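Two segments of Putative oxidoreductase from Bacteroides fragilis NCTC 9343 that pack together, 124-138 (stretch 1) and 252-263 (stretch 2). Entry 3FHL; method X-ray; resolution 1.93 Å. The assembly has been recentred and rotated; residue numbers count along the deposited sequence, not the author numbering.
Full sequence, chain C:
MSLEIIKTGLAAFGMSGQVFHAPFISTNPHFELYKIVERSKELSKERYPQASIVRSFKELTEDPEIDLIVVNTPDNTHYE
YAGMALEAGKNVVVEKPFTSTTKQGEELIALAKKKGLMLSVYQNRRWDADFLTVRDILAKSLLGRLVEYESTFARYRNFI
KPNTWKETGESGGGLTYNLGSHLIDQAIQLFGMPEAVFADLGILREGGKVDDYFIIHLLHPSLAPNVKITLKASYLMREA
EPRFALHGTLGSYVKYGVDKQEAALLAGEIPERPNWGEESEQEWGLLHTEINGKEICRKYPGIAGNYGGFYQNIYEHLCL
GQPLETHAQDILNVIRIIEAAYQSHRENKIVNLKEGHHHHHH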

# COMPACT_ATOMS: atom_id res chain seq x y z
N ASN C 124 14.70 13.36 -14.00
CA ASN C 124 14.05 13.05 -15.27
C ASN C 124 12.70 12.34 -15.21
O ASN C 124 11.96 12.34 -16.20
CB ASN C 124 14.98 12.26 -16.18
CG ASN C 124 15.45 10.95 -15.57
OD1 ASN C 124 15.22 10.65 -14.41
ND2 ASN C 124 16.15 10.18 -16.37
N ARG C 125 12.37 11.76 -14.06
CA ARG C 125 11.13 10.99 -13.96
C ARG C 125 9.88 11.86 -13.88
O ARG C 125 8.76 11.36 -13.92
CB ARG C 125 11.20 9.94 -12.84
CG ARG C 125 12.16 8.79 -13.21
CD ARG C 125 11.92 7.57 -12.35
NE ARG C 125 12.87 6.49 -12.63
CZ ARG C 125 12.71 5.57 -13.58
NH1 ARG C 125 11.64 5.58 -14.38
NH2 ARG C 125 13.64 4.63 -13.74
N ARG C 126 10.09 13.18 -13.87
CA ARG C 126 9.02 14.12 -14.12
C ARG C 126 8.52 14.02 -15.57
O ARG C 126 7.42 14.46 -15.89
CB ARG C 126 9.49 15.54 -13.84
CG ARG C 126 9.91 15.77 -12.41
CD ARG C 126 9.99 17.23 -12.12
NE ARG C 126 10.67 17.54 -10.87
CZ ARG C 126 10.92 18.79 -10.47
NH1 ARG C 126 11.54 19.02 -9.32
NH2 ARG C 126 10.54 19.80 -11.23
N TRP C 127 9.34 13.41 -16.43
CA TRP C 127 8.94 13.22 -17.83
C TRP C 127 8.76 11.74 -18.20
O TRP C 127 8.82 11.38 -19.37
CB TRP C 127 9.95 13.90 -18.77
CG TRP C 127 9.93 15.41 -18.67
CD1 TRP C 127 9.10 16.28 -19.34
CD2 TRP C 127 10.76 16.22 -17.84
NE1 TRP C 127 9.37 17.58 -18.97
CE2 TRP C 127 10.39 17.57 -18.06
CE3 TRP C 127 11.79 15.94 -16.93
CZ2 TRP C 127 11.01 18.63 -17.40
CZ3 TRP C 127 12.40 17.00 -16.28
CH2 TRP C 127 12.01 18.33 -16.51
N ASP C 128 8.56 10.88 -17.19
CA ASP C 128 8.11 9.51 -17.46
C ASP C 128 6.72 9.58 -18.07
O ASP C 128 5.95 10.46 -17.70
CB ASP C 128 8.07 8.69 -16.16
CG ASP C 128 9.40 8.04 -15.82
OD1 ASP C 128 10.39 8.22 -16.56
OD2 ASP C 128 9.47 7.32 -14.80
N ALA C 129 6.41 8.67 -18.99
CA ALA C 129 5.08 8.58 -19.61
C ALA C 129 3.95 8.50 -18.58
O ALA C 129 2.95 9.20 -18.71
CB ALA C 129 5.00 7.38 -20.58
N ASP C 130 4.13 7.66 -17.57
CA ASP C 130 3.10 7.45 -16.54
C ASP C 130 2.78 8.71 -15.75
O ASP C 130 1.62 9.07 -15.63
CB ASP C 130 3.41 6.25 -15.62
CG ASP C 130 4.85 6.24 -15.10
OD1 ASP C 130 5.43 7.31 -14.82
OD2 ASP C 130 5.40 5.13 -14.95
N PHE C 131 3.82 9.39 -15.26
CA PHE C 131 3.64 10.64 -14.48
C PHE C 131 3.07 11.80 -15.30
O PHE C 131 2.18 12.54 -14.84
CB PHE C 131 4.96 11.05 -13.84
CG PHE C 131 4.85 12.25 -12.95
CD1 PHE C 131 4.10 12.20 -11.78
CD2 PHE C 131 5.51 13.43 -13.27
CE1 PHE C 131 3.99 13.31 -10.95
CE2 PHE C 131 5.41 14.56 -12.43
CZ PHE C 131 4.66 14.49 -11.27
N LEU C 132 3.58 11.97 -16.53
CA LEU C 132 2.99 12.94 -17.46
C LEU C 132 1.52 12.67 -17.72
O LEU C 132 0.72 13.59 -17.85
CB LEU C 132 3.78 12.96 -18.78
CG LEU C 132 5.19 13.57 -18.73
CD1 LEU C 132 5.85 13.47 -20.11
CD2 LEU C 132 5.15 15.04 -18.29
N THR C 133 1.16 11.39 -17.81
CA THR C 133 -0.23 11.02 -18.00
C THR C 133 -1.04 11.34 -16.75
O THR C 133 -2.14 11.88 -16.85
CB THR C 133 -0.37 9.54 -18.38
OG1 THR C 133 0.43 9.28 -19.54
CG2 THR C 133 -1.81 9.22 -18.69
N VAL C 134 -0.48 11.04 -15.57
CA VAL C 134 -1.12 11.43 -14.30
C VAL C 134 -1.40 12.94 -14.27
O VAL C 134 -2.52 13.35 -13.99
CB VAL C 134 -0.30 10.97 -13.05
CG1 VAL C 134 -0.76 11.68 -11.75
CG2 VAL C 134 -0.36 9.43 -12.90
N ARG C 135 -0.41 13.77 -14.60
CA ARG C 135 -0.61 15.23 -14.65
C ARG C 135 -1.79 15.61 -15.58
O ARG C 135 -2.62 16.45 -15.23
CB ARG C 135 0.67 15.96 -15.08
CG ARG C 135 1.86 15.84 -14.14
CD ARG C 135 2.90 16.94 -14.44
NE ARG C 135 2.72 18.09 -13.55
CZ ARG C 135 3.69 18.69 -12.86
NH1 ARG C 135 4.97 18.30 -12.98
NH2 ARG C 135 3.39 19.71 -12.07
N ASP C 136 -1.85 14.95 -16.74
CA ASP C 136 -2.92 15.13 -17.73
C ASP C 136 -4.32 14.81 -17.18
O ASP C 136 -5.25 15.59 -17.36
CB ASP C 136 -2.64 14.28 -18.97
CG ASP C 136 -3.53 14.65 -20.15
OD1 ASP C 136 -3.58 15.85 -20.49
OD2 ASP C 136 -4.15 13.74 -20.76
N ILE C 137 -4.45 13.65 -16.51
CA ILE C 137 -5.71 13.21 -15.90
C ILE C 137 -6.18 14.21 -14.84
O ILE C 137 -7.35 14.56 -14.78
CB ILE C 137 -5.52 11.79 -15.27
CG1 ILE C 137 -5.59 10.73 -16.37
CG2 ILE C 137 -6.57 11.49 -14.19
CD1 ILE C 137 -4.58 9.67 -16.21
N LEU C 138 -5.24 14.70 -14.04
CA LEU C 138 -5.55 15.69 -13.01
C LEU C 138 -5.91 17.05 -13.60
O LEU C 138 -6.87 17.70 -13.16
CB LEU C 138 -4.39 15.81 -12.02
CG LEU C 138 -4.04 14.54 -11.22
CD1 LEU C 138 -2.77 14.75 -10.43
CD2 LEU C 138 -5.20 14.10 -10.32
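Stretch 2, residues 252-263: SYVKYGVDKQEA

The most unusual feature of this contact is that an aspartate from stretch 2, D259, serves the start of the helix in stretch 1 as well as the start of its own. D128 occupies the N-cap position of helix 129-138, yet its side chain makes no capping bond. Instead, the A129 backbone N donates to D259 OD2 at 2.8 Å with an N-H...acceptor angle of 176°, almost perfectly linear. The other carboxylate oxygen, D259 OD1, accepts from Q261 N at 2.9 Å and 157°, capping the helix that begins at 261. With chi1 at -177° (t), the D259 carboxylate thus joins two helix starts.

This is also where the backbones come closest in register, D128 CA lying 5.7 Å from D259 CA. The proximity brings like charges together, D128 OD1 and D259 OD1 being 3.9 Å apart, but donors surround the pair. R125 NH1 forms a salt bridge with D128 OD2 at 2.8 Å. Q261 NE2 donates to D259 OD1 at 3.1 Å and, weakly, to D259 OD2 at 3.2 Å; it also makes a weak hydrogen bond across the contact to W127 O at 3.5 Å and 144°. The CA-to-CB bond of R125 points sideways, but the side chain's end comes nearer to stretch 2, where R125 NH2 forms a longer salt bridge with E262 OE1 at 3.6 Å.

From this junction stretch 2 is best traced backward. Strand 252-255 has extended backbone angles, phi between -135° and -127° and psi between 125° and 155°, whereas residues 129-138 keep helical values and successive i to i+4 hydrogen bonds, from L132 N to D128 O at 3.0 Å through L138 N to V134 O at 3.0 Å. The two axes are nearly antiparallel, at 173°, with a closest approach of 10.6 Å. That spacing leaves side chains to fill the gap. Y253 and K255, two residues apart on the strand, both point toward the helix, while V254 between them is out of reach.

Y253 makes the apolar end of the contact. I137 CD1 sits 3.4 Å from the centroid of the Y253 ring and only 3° off its normal, a CH-pi contact over one face; its nearest ring atom is Y253 CE1 at 3.6 Å. One helical turn earlier, T133 CG2 lies 3.6 Å from Y253 OH, and V134 CG2 approaches Y253 CE2 at 4.2 Å.

Between the tyrosine and the aspartate, D130 CB packs 3.9 Å from K255 CE, and water completes the join. Water 3 donates to D130 OD2 at 2.6 Å and accepts from K255 NZ at 2.9 Å. Water 2 accepts from D259 N at 3.0 Å and lies 2.6 Å from D130 OD2, and water 1 accepts from R125 NH1 and donates to D259 O, both at 2.8 Å. In all, the two stretches bury 507 Å², both sides summed.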

# COMPACT_ATOMS: atom_id res chain seq x y z
N SER C 252 -11.43 6.39 -10.75
CA SER C 252 -10.09 5.95 -10.45
C SER C 252 -9.26 5.76 -11.71
O SER C 252 -9.79 5.53 -12.79
CB SER C 252 -10.14 4.61 -9.69
OG SER C 252 -10.90 4.75 -8.48
N TYR C 253 -7.95 5.86 -11.53
CA TYR C 253 -6.98 5.57 -12.57
C TYR C 253 -5.91 4.66 -11.98
O TYR C 253 -5.36 4.96 -10.92
CB TYR C 253 -6.33 6.87 -13.08
CG TYR C 253 -5.26 6.66 -14.11
CD1 TYR C 253 -5.59 6.26 -15.42
CD2 TYR C 253 -3.92 6.87 -13.80
CE1 TYR C 253 -4.61 6.07 -16.38
CE2 TYR C 253 -2.93 6.69 -14.76
CZ TYR C 253 -3.28 6.30 -16.04
OH TYR C 253 -2.28 6.12 -16.96
N VAL C 254 -5.63 3.56 -12.67
CA VAL C 254 -4.67 2.55 -12.22
C VAL C 254 -3.72 2.17 -13.36
O VAL C 254 -4.15 1.72 -14.42
CB VAL C 254 -5.38 1.25 -11.70
CG1 VAL C 254 -4.38 0.33 -11.09
CG2 VAL C 254 -6.47 1.57 -10.67
N LYS C 255 -2.42 2.31 -13.11
CA LYS C 255 -1.39 2.08 -14.12
C LYS C 255 -0.34 1.09 -13.60
O LYS C 255 0.06 1.16 -12.45
CB LYS C 255 -0.73 3.43 -14.44
CG LYS C 255 0.46 3.39 -15.41
CD LYS C 255 -0.00 3.57 -16.84
CE LYS C 255 1.14 3.91 -17.80
NZ LYS C 255 2.12 2.80 -17.97
N TYR C 256 0.09 0.17 -14.46
CA TYR C 256 1.19 -0.75 -14.14
C TYR C 256 2.39 -0.51 -15.03
O TYR C 256 2.27 0.06 -16.12
CB TYR C 256 0.74 -2.21 -14.31
CG TYR C 256 -0.30 -2.64 -13.30
CD1 TYR C 256 0.08 -3.34 -12.14
CD2 TYR C 256 -1.65 -2.34 -13.48
CE1 TYR C 256 -0.88 -3.73 -11.19
CE2 TYR C 256 -2.61 -2.73 -12.54
CZ TYR C 256 -2.21 -3.43 -11.40
OH TYR C 256 -3.15 -3.81 -10.47
N GLY C 257 3.55 -0.97 -14.58
CA GLY C 257 4.74 -1.04 -15.42
C GLY C 257 5.64 0.16 -15.20
O GLY C 257 5.35 1.01 -14.34
N VAL C 258 6.72 0.24 -15.97
CA VAL C 258 7.63 1.38 -15.90
C VAL C 258 7.85 2.01 -17.27
O VAL C 258 7.56 1.41 -18.31
CB VAL C 258 9.01 1.02 -15.28
CG1 VAL C 258 8.89 0.81 -13.77
CG2 VAL C 258 9.63 -0.19 -15.98
N ASP C 259 8.38 3.23 -17.26
CA ASP C 259 8.68 3.95 -18.49
C ASP C 259 9.77 3.21 -19.27
O ASP C 259 10.70 2.64 -18.70
CB ASP C 259 9.04 5.40 -18.16
CG ASP C 259 9.30 6.23 -19.40
OD1 ASP C 259 10.42 6.13 -19.90
OD2 ASP C 259 8.39 6.96 -19.86
N LYS C 260 9.61 3.20 -20.59
CA LYS C 260 10.43 2.38 -21.48
C LYS C 260 11.63 3.14 -22.07
O LYS C 260 12.44 2.54 -22.78
CB LYS C 260 9.57 1.84 -22.62
CG LYS C 260 8.13 1.47 -22.23
CD LYS C 260 7.16 1.54 -23.44
CE LYS C 260 7.44 0.44 -24.47
NZ LYS C 260 7.70 -0.90 -23.84
N GLN C 261 11.73 4.44 -21.80
CA GLN C 261 12.78 5.27 -22.40
C GLN C 261 14.19 4.85 -22.04
O GLN C 261 15.04 4.76 -22.92
CB GLN C 261 12.61 6.75 -22.05
CG GLN C 261 11.47 7.43 -22.76
CD GLN C 261 11.29 8.84 -22.25
OE1 GLN C 261 11.81 9.79 -22.83
NE2 GLN C 261 10.59 8.98 -21.13
N GLU C 262 14.43 4.57 -20.76
CA GLU C 262 15.78 4.25 -20.29
C GLU C 262 16.34 2.98 -20.94
O GLU C 262 17.51 2.94 -21.33
CB GLU C 262 15.84 4.16 -18.76
CG GLU C 262 17.25 3.92 -18.22
CD GLU C 262 17.31 3.80 -16.70
OE1 GLU C 262 16.31 4.10 -16.02
OE2 GLU C 262 18.39 3.40 -16.20
N ALA C 263 15.49 1.96 -21.09
CA ALA C 263 15.88 0.74 -21.81
C ALA C 263 16.22 1.01 -23.29
O ALA C 263 17.21 0.49 -23.80
CB ALA C 263 14.79 -0.33 -21.70
O HOH W 1 11.84 3.52 -16.31
O HOH W 2 7.98 4.73 -14.74
O HOH W 3 4.18 3.03 -15.95